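Local coordinates for protein macrolide 2'-phosphotransferase MphH (Brachybacterium faecium, PDB 5UXD) that probably transfers a phosphate group from a nucleotide to the 2'-hydroxyl of macrolide antibiotics and binds azithromycin, at residues 67-72 and 215-220; 114-119 and 233-238; 182-187 and 259-264. All blocks are in the same frame, centred on the assembly; numbering follows the deposited sequence. Where two conformers were deposited one is given.

Contact 1 of 3, residues 67-72 and 215-220; sequences RLLAML and LDWTTA
The last turns of helix 59-72 lie beside the loop that follows strand 210-214, with L69 and W217 closest at the backbone, their CA atoms 7.7 Å apart. In this kinase-like fold the pairing sets the helix of the N-terminal lobe against the loop carrying D216, a Mg(2+) ligand seen in another structure of this protein and probably the counterpart of the kinase DFG aspartate. The loop then turns sharply, as a type I beta turn from W217 to A220, so that both of these residues face the helix while D216 points away from it. Three leucines, L68, L69 and L72, each use the CD2 methyl. L68 and L72 have CG anti to the backbone N (chi1 178° and 177°), whereas L69 has CG beside it. L69 crosses the indole obliquely at its pyrrole end, CD2 lying 3.5 Å from W217 CD1. L68 drops below the indole into the turn, where its CD2 sits tightly against A220 CB at 3.4 Å. The indole N-H, W217 NE1, is bonded to the carbonyl of V214, which would help fix the ring's rotation; H196 meets the ring edge-to-face and L132 of helix 119-133 adjoins it. The CD2 methyl of L72 lies over one face in a CH-pi contact, 3.7 Å from the centroid of the W217 six-membered ring and only 13° off the normal.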
# COMPACT_ATOMS: atom_id res chain seq x y z
N ARG A 67 7.78 5.62 12.38
CA ARG A 67 7.13 6.74 13.04
C ARG A 67 5.64 6.75 12.74
O ARG A 67 4.82 7.03 13.61
CB ARG A 67 7.78 8.06 12.63
CG ARG A 67 9.17 8.28 13.24
CD ARG A 67 9.68 9.71 13.00
NE ARG A 67 10.03 9.95 11.59
CZ ARG A 67 11.22 9.73 11.05
NH1 ARG A 67 12.21 9.22 11.77
NH2 ARG A 67 11.41 9.99 9.76
N LEU A 68 5.27 6.44 11.49
CA LEU A 68 3.86 6.40 11.12
C LEU A 68 3.12 5.32 11.91
O LEU A 68 2.05 5.57 12.47
CB LEU A 68 3.74 6.17 9.63
CG LEU A 68 2.29 6.07 9.18
CD1 LEU A 68 1.64 7.42 9.31
CD2 LEU A 68 2.29 5.59 7.77
N LEU A 69 3.69 4.11 11.97
CA LEU A 69 3.04 3.02 12.68
C LEU A 69 2.85 3.34 14.16
O LEU A 69 1.82 3.00 14.76
CB LEU A 69 3.85 1.73 12.52
CG LEU A 69 3.83 1.08 11.14
CD1 LEU A 69 4.85 -0.07 11.07
CD2 LEU A 69 2.43 0.60 10.83
N ALA A 70 3.84 3.99 14.78
CA ALA A 70 3.74 4.30 16.20
C ALA A 70 2.60 5.27 16.48
O ALA A 70 1.84 5.09 17.44
CB ALA A 70 5.06 4.88 16.70
N MET A 71 2.45 6.30 15.67
CA MET A 71 1.39 7.27 15.91
C MET A 71 0.01 6.81 15.47
O MET A 71 -0.98 7.30 15.98
CB MET A 71 1.68 8.60 15.20
CG MET A 71 1.54 8.55 13.69
SD MET A 71 -0.04 9.16 13.02
CE MET A 71 -0.84 9.74 14.49
N LEU A 72 -0.04 5.84 14.58
CA LEU A 72 -1.30 5.46 13.96
C LEU A 72 -2.04 4.39 14.76
O LEU A 72 -3.27 4.44 14.87
CB LEU A 72 -1.06 4.98 12.53
CG LEU A 72 -2.20 4.45 11.67
CD1 LEU A 72 -3.30 5.50 11.54
CD2 LEU A 72 -1.63 4.05 10.32
N LEU A 215 -1.41 -3.79 6.38
CA LEU A 215 0.04 -3.92 6.33
C LEU A 215 0.63 -3.00 5.28
O LEU A 215 -0.08 -2.37 4.49
CB LEU A 215 0.44 -5.37 6.02
CG LEU A 215 -0.42 -6.48 6.60
CD1 LEU A 215 -0.18 -7.77 5.84
CD2 LEU A 215 -0.12 -6.66 8.08
N ASP A 216 1.97 -2.95 5.27
CA ASP A 216 2.81 -2.30 4.26
C ASP A 216 2.40 -0.84 4.06
O ASP A 216 1.82 -0.45 3.06
CB ASP A 216 2.76 -3.08 2.93
CG ASP A 216 2.96 -4.59 3.16
OD1 ASP A 216 3.93 -5.01 3.80
OD2 ASP A 216 2.13 -5.35 2.64
N TRP A 217 2.86 -0.04 5.03
CA TRP A 217 2.53 1.37 5.13
C TRP A 217 3.57 2.29 4.49
O TRP A 217 3.61 3.49 4.81
CB TRP A 217 2.33 1.74 6.60
CG TRP A 217 1.05 1.17 7.15
CD1 TRP A 217 0.88 -0.05 7.76
CD2 TRP A 217 -0.24 1.77 7.11
NE1 TRP A 217 -0.44 -0.22 8.10
CE2 TRP A 217 -1.15 0.88 7.71
CE3 TRP A 217 -0.72 2.99 6.63
CZ2 TRP A 217 -2.50 1.16 7.85
CZ3 TRP A 217 -2.07 3.27 6.75
CH2 TRP A 217 -2.95 2.36 7.36
N THR A 218 4.43 1.78 3.60
CA THR A 218 5.45 2.65 3.01
C THR A 218 4.89 3.66 2.01
O THR A 218 5.55 4.65 1.72
CB THR A 218 6.57 1.84 2.36
OG1 THR A 218 6.02 0.90 1.41
CG2 THR A 218 7.36 1.08 3.42
N THR A 219 3.69 3.44 1.46
CA THR A 219 3.13 4.37 0.48
C THR A 219 2.27 5.46 1.11
O THR A 219 1.65 6.25 0.38
CB THR A 219 2.32 3.61 -0.58
OG1 THR A 219 1.34 2.76 0.06
CG2 THR A 219 3.22 2.73 -1.43
N ALA A 220 2.20 5.52 2.44
CA ALA A 220 1.30 6.45 3.10
C ALA A 220 1.72 7.89 2.83
O ALA A 220 2.91 8.20 2.69
CB ALA A 220 1.27 6.21 4.60

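Contact 2 of 3, residues 114-119 and 233-238; sequences VDMAST and QVSAPS. With SO4 (sulfate ion), chain D.
This is a surface contact between a loop and a helix-helix link in the C-terminal lobe: the loop joining strand 110-112 to helix 119-133 meets the short link between helices 230-235 and 238-250. The chains come closest at M116 and A236, whose CA atoms are 4.9 Å apart. The 114-119 loop is stiffened from within. D115 forms an Asx turn, its OD1 accepting from A117 N at 2.8 Å through the anti lone pair, on top of a type I beta turn ending at S118. S118 OG then caps Y121 N at the start of helix 119-133 and also bonds E209. Between the segments, M116 O rests on the methyl of A236, 3.2 Å from A236 CB. The M116 side chain, bent at chi2 and chi3, passes alongside S235 toward Y121, and S235 OG is hydrogen-bonded to the carbonyl of F231, a residue of the azithromycin pocket. Farther out, A117 CB lies 3.9 Å from P237 CG, methyl against ring carbon. P237 is the N-cap of helix 238-250, where S238 binds a sulfate, probably from the crystallisation liquor: S238 N reaches O3 at 2.9 Å and S238 OG reaches O2 at 2.6 Å. The two segments thus meet through van der Waals contact, while their polar groups bond elsewhere, and the helix N-terminus, probably positively polarised, suits the anion.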
# COMPACT_ATOMS: atom_id res chain seq x y z
N VAL A 114 -10.92 -13.30 -0.50
CA VAL A 114 -12.19 -12.64 -0.24
C VAL A 114 -12.68 -12.07 -1.56
O VAL A 114 -11.89 -11.60 -2.38
CB VAL A 114 -12.07 -11.56 0.86
CG1 VAL A 114 -10.96 -10.56 0.52
CG2 VAL A 114 -13.41 -10.86 1.10
N ASP A 115 -13.99 -12.14 -1.79
CA ASP A 115 -14.58 -11.77 -3.06
C ASP A 115 -14.98 -10.30 -3.02
O ASP A 115 -15.55 -9.84 -2.03
CB ASP A 115 -15.79 -12.68 -3.34
CG ASP A 115 -16.37 -12.50 -4.74
OD1 ASP A 115 -16.80 -11.40 -5.12
OD2 ASP A 115 -16.34 -13.51 -5.49
N MET A 116 -14.62 -9.56 -4.06
CA MET A 116 -14.90 -8.14 -4.09
C MET A 116 -16.38 -7.76 -4.17
O MET A 116 -16.72 -6.60 -4.03
CB MET A 116 -14.04 -7.42 -5.13
CG MET A 116 -12.55 -7.60 -4.86
SD MET A 116 -11.84 -6.24 -3.91
CE MET A 116 -12.11 -6.76 -2.22
N ALA A 117 -17.24 -8.74 -4.43
CA ALA A 117 -18.68 -8.50 -4.39
C ALA A 117 -19.27 -8.70 -2.99
O ALA A 117 -20.49 -8.60 -2.83
CB ALA A 117 -19.40 -9.39 -5.41
N SER A 118 -18.43 -8.96 -1.98
CA SER A 118 -18.90 -9.17 -0.61
C SER A 118 -19.37 -7.86 0.02
O SER A 118 -18.63 -6.88 0.04
CB SER A 118 -17.78 -9.77 0.24
OG SER A 118 -18.06 -9.64 1.63
N THR A 119 -20.59 -7.85 0.56
CA THR A 119 -21.02 -6.68 1.33
C THR A 119 -20.29 -6.58 2.66
O THR A 119 -20.10 -5.47 3.18
CB THR A 119 -22.52 -6.73 1.59
OG1 THR A 119 -22.86 -8.02 2.10
CG2 THR A 119 -23.30 -6.46 0.32
N GLN A 233 -13.23 0.34 -5.92
CA GLN A 233 -14.12 0.86 -6.95
C GLN A 233 -13.92 0.14 -8.28
O GLN A 233 -14.90 -0.13 -8.99
CB GLN A 233 -13.93 2.37 -7.12
CG GLN A 233 -15.07 3.04 -7.89
CD GLN A 233 -14.88 2.97 -9.41
OE1 GLN A 233 -13.75 3.01 -9.90
NE2 GLN A 233 -15.98 2.88 -10.16
N VAL A 234 -12.67 -0.17 -8.63
CA VAL A 234 -12.45 -0.78 -9.94
C VAL A 234 -12.77 -2.28 -9.95
O VAL A 234 -12.99 -2.84 -11.03
CB VAL A 234 -11.02 -0.50 -10.43
CG1 VAL A 234 -10.81 1.01 -10.67
CG2 VAL A 234 -10.01 -1.03 -9.45
N SER A 235 -12.84 -2.94 -8.79
CA SER A 235 -13.01 -4.39 -8.75
C SER A 235 -14.39 -4.86 -8.30
O SER A 235 -14.79 -5.97 -8.65
CB SER A 235 -11.95 -5.04 -7.84
OG SER A 235 -12.14 -4.73 -6.47
N ALA A 236 -15.10 -4.06 -7.57
CA ALA A 236 -16.38 -4.45 -6.99
C ALA A 236 -17.54 -3.98 -7.86
O ALA A 236 -17.43 -2.96 -8.54
CB ALA A 236 -16.52 -3.84 -5.59
N PRO A 237 -18.66 -4.70 -7.87
CA PRO A 237 -19.87 -4.18 -8.53
C PRO A 237 -20.21 -2.81 -7.97
O PRO A 237 -19.94 -2.50 -6.80
CB PRO A 237 -20.95 -5.21 -8.18
CG PRO A 237 -20.18 -6.45 -7.79
CD PRO A 237 -18.93 -5.96 -7.16
N SER A 238 -20.84 -1.98 -8.81
CA SER A 238 -21.09 -0.60 -8.41
C SER A 238 -21.97 -0.52 -7.16
O SER A 238 -21.79 0.38 -6.33
CB SER A 238 -21.73 0.18 -9.56
OG SER A 238 -22.99 -0.36 -9.90
S SO4 D . -22.08 -3.00 -12.23
O1 SO4 D . -22.08 -4.40 -11.82
O2 SO4 D . -23.22 -2.34 -11.62
O3 SO4 D . -20.84 -2.38 -11.72
O4 SO4 D . -22.13 -2.90 -13.69

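Contact 3 of 3, residues 182-187 and 259-264; sequences LADDGC and LARHCT
A salt bridge spans the contact from D184, just past helix 172-183, to R261 on helix 259-268. In one of the two conformers of R261, NH1 gives a long, bent bond of 3.3 Å to D184 OD2 (138°); it falls on the syn lone pair of OD2, which sits 30° out of the guanidinium plane. The other carboxylate oxygen turns back on its own chain: G186 N meets D184 OD1 from above the carboxylate plane at 3.1 Å, an Asx turn that steadies the acid. R261 is extended through chi1 and chi2, which lays CG and CD along C187 (CD 3.5 Å from C187 SG); the bend at chi3 swings the guanidinium to D184. Beneath, H262 has CG anti to the backbone N (chi1 -177°), which brings its ring under the backbone of C187; C187 O stands over one face, 3.0 Å from H262 CG. That carbonyl is hydrogen-bonded to W256 NE1. H262 itself is clamped by W181 NE1 at ND1 and by D224 at NE2, with W188 meeting the ring edge-to-face. Since an indole N-H can only donate, ND1 must accept, consistent with the proton sitting on NE2 toward D224. The buried imidazole is thus held from both nitrogens, and the salt bridge lies at the more exposed border.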
# COMPACT_ATOMS: atom_id res chain seq x y z
N LEU A 182 -8.03 15.36 -16.01
CA LEU A 182 -7.42 16.45 -15.26
C LEU A 182 -8.21 17.74 -15.40
O LEU A 182 -8.16 18.59 -14.51
CB LEU A 182 -5.97 16.67 -15.72
CG LEU A 182 -5.01 15.49 -15.46
CD1 LEU A 182 -3.77 15.60 -16.34
CD2 LEU A 182 -4.62 15.45 -13.99
N ALA A 183 -8.98 17.88 -16.48
CA ALA A 183 -9.78 19.08 -16.68
C ALA A 183 -11.15 19.03 -16.02
O ALA A 183 -11.80 20.07 -15.86
CB ALA A 183 -9.95 19.34 -18.19
N ASP A 184 -11.63 17.85 -15.61
CA ASP A 184 -12.97 17.71 -15.04
C ASP A 184 -12.94 18.04 -13.55
O ASP A 184 -12.56 17.21 -12.72
CB ASP A 184 -13.52 16.31 -15.29
CG ASP A 184 -14.85 16.09 -14.61
OD1 ASP A 184 -15.58 17.08 -14.37
OD2 ASP A 184 -15.16 14.91 -14.31
N ASP A 185 -13.39 19.26 -13.23
CA ASP A 185 -13.41 19.72 -11.84
C ASP A 185 -14.18 18.78 -10.94
O ASP A 185 -13.88 18.68 -9.75
CB ASP A 185 -14.04 21.11 -11.76
CG ASP A 185 -13.12 22.22 -12.23
OD1 ASP A 185 -11.91 22.00 -12.40
OD2 ASP A 185 -13.65 23.33 -12.43
N GLY A 186 -15.18 18.08 -11.49
CA GLY A 186 -16.01 17.20 -10.68
C GLY A 186 -15.31 15.98 -10.12
O GLY A 186 -15.79 15.41 -9.14
N CYS A 187 -14.16 15.59 -10.69
CA CYS A 187 -13.44 14.41 -10.20
C CYS A 187 -12.64 14.67 -8.94
O CYS A 187 -12.37 13.73 -8.18
CB CYS A 187 -12.47 13.89 -11.26
SG CYS A 187 -13.18 12.85 -12.54
N LEU A 259 -16.60 10.94 -7.14
CA LEU A 259 -15.49 10.15 -6.60
C LEU A 259 -15.32 8.83 -7.35
O LEU A 259 -14.19 8.42 -7.64
CB LEU A 259 -15.67 9.90 -5.10
CG LEU A 259 -14.54 9.22 -4.30
CD1 LEU A 259 -14.51 9.74 -2.86
CD2 LEU A 259 -14.69 7.72 -4.31
N ALA A 260 -16.42 8.13 -7.66
CA ALA A 260 -16.28 6.85 -8.33
C ALA A 260 -15.69 7.05 -9.72
O ALA A 260 -14.80 6.29 -10.15
CB ALA A 260 -17.61 6.11 -8.39
N ARG A 261 -16.14 8.10 -10.42
CA ARG A 261 -15.58 8.44 -11.73
C ARG A 261 -14.08 8.67 -11.63
O ARG A 261 -13.30 8.08 -12.38
CB ARG A 261 -16.30 9.69 -12.27
CG ARG A 261 -15.70 10.32 -13.52
CD ARG A 261 -16.28 11.74 -13.75
NE ARG A 261 -17.74 11.73 -13.74
CZ ARG A 261 -18.50 12.75 -13.34
NH1 ARG A 261 -17.95 13.88 -12.92
NH2 ARG A 261 -19.82 12.63 -13.37
N HIS A 262 -13.67 9.53 -10.69
CA HIS A 262 -12.27 9.81 -10.39
C HIS A 262 -11.46 8.52 -10.17
O HIS A 262 -10.35 8.38 -10.71
CB HIS A 262 -12.22 10.71 -9.14
CG HIS A 262 -10.85 11.16 -8.74
ND1 HIS A 262 -9.99 11.81 -9.60
CD2 HIS A 262 -10.21 11.09 -7.55
CE1 HIS A 262 -8.87 12.11 -8.96
NE2 HIS A 262 -8.98 11.68 -7.71
N CYS A 263 -11.99 7.58 -9.39
CA CYS A 263 -11.26 6.35 -9.08
C CYS A 263 -10.90 5.58 -10.34
O CYS A 263 -9.76 5.12 -10.50
CB CYS A 263 -12.08 5.45 -8.14
SG CYS A 263 -12.22 5.98 -6.44
N THR A 264 -11.86 5.40 -11.25
CA THR A 264 -11.60 4.63 -12.47
C THR A 264 -10.64 5.37 -13.39
O THR A 264 -9.77 4.75 -14.02
CB THR A 264 -12.92 4.31 -13.17
OG1 THR A 264 -13.53 3.18 -12.53
CG2 THR A 264 -12.70 3.97 -14.67

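How the contacts relate
The three contacts are interleaved along the chain: 67-72, 114-119 and 182-187 come first, and their partners 215-220, 233-238 and 259-264 follow in the same order. Contact 1 joins the N-terminal lobe to the metal-binding loop; its centre is about 25 Å from that of contact 2 and about 27 Å from that of contact 3. Helix 119-133 links the first two, starting at contact 2 and bringing L132 to contact 1. Contacts 2 and 3, about 20 Å apart between centres, touch directly: Q233 OE1 lies 2.6 Å from T264 OG1, a probable hydrogen bond, tying helix 230-235 to helix 259-268. Contacts 2 and 3 thereby join sequence-distant pieces of the C-terminal lobe, contact 2 nearer the bound azithromycin.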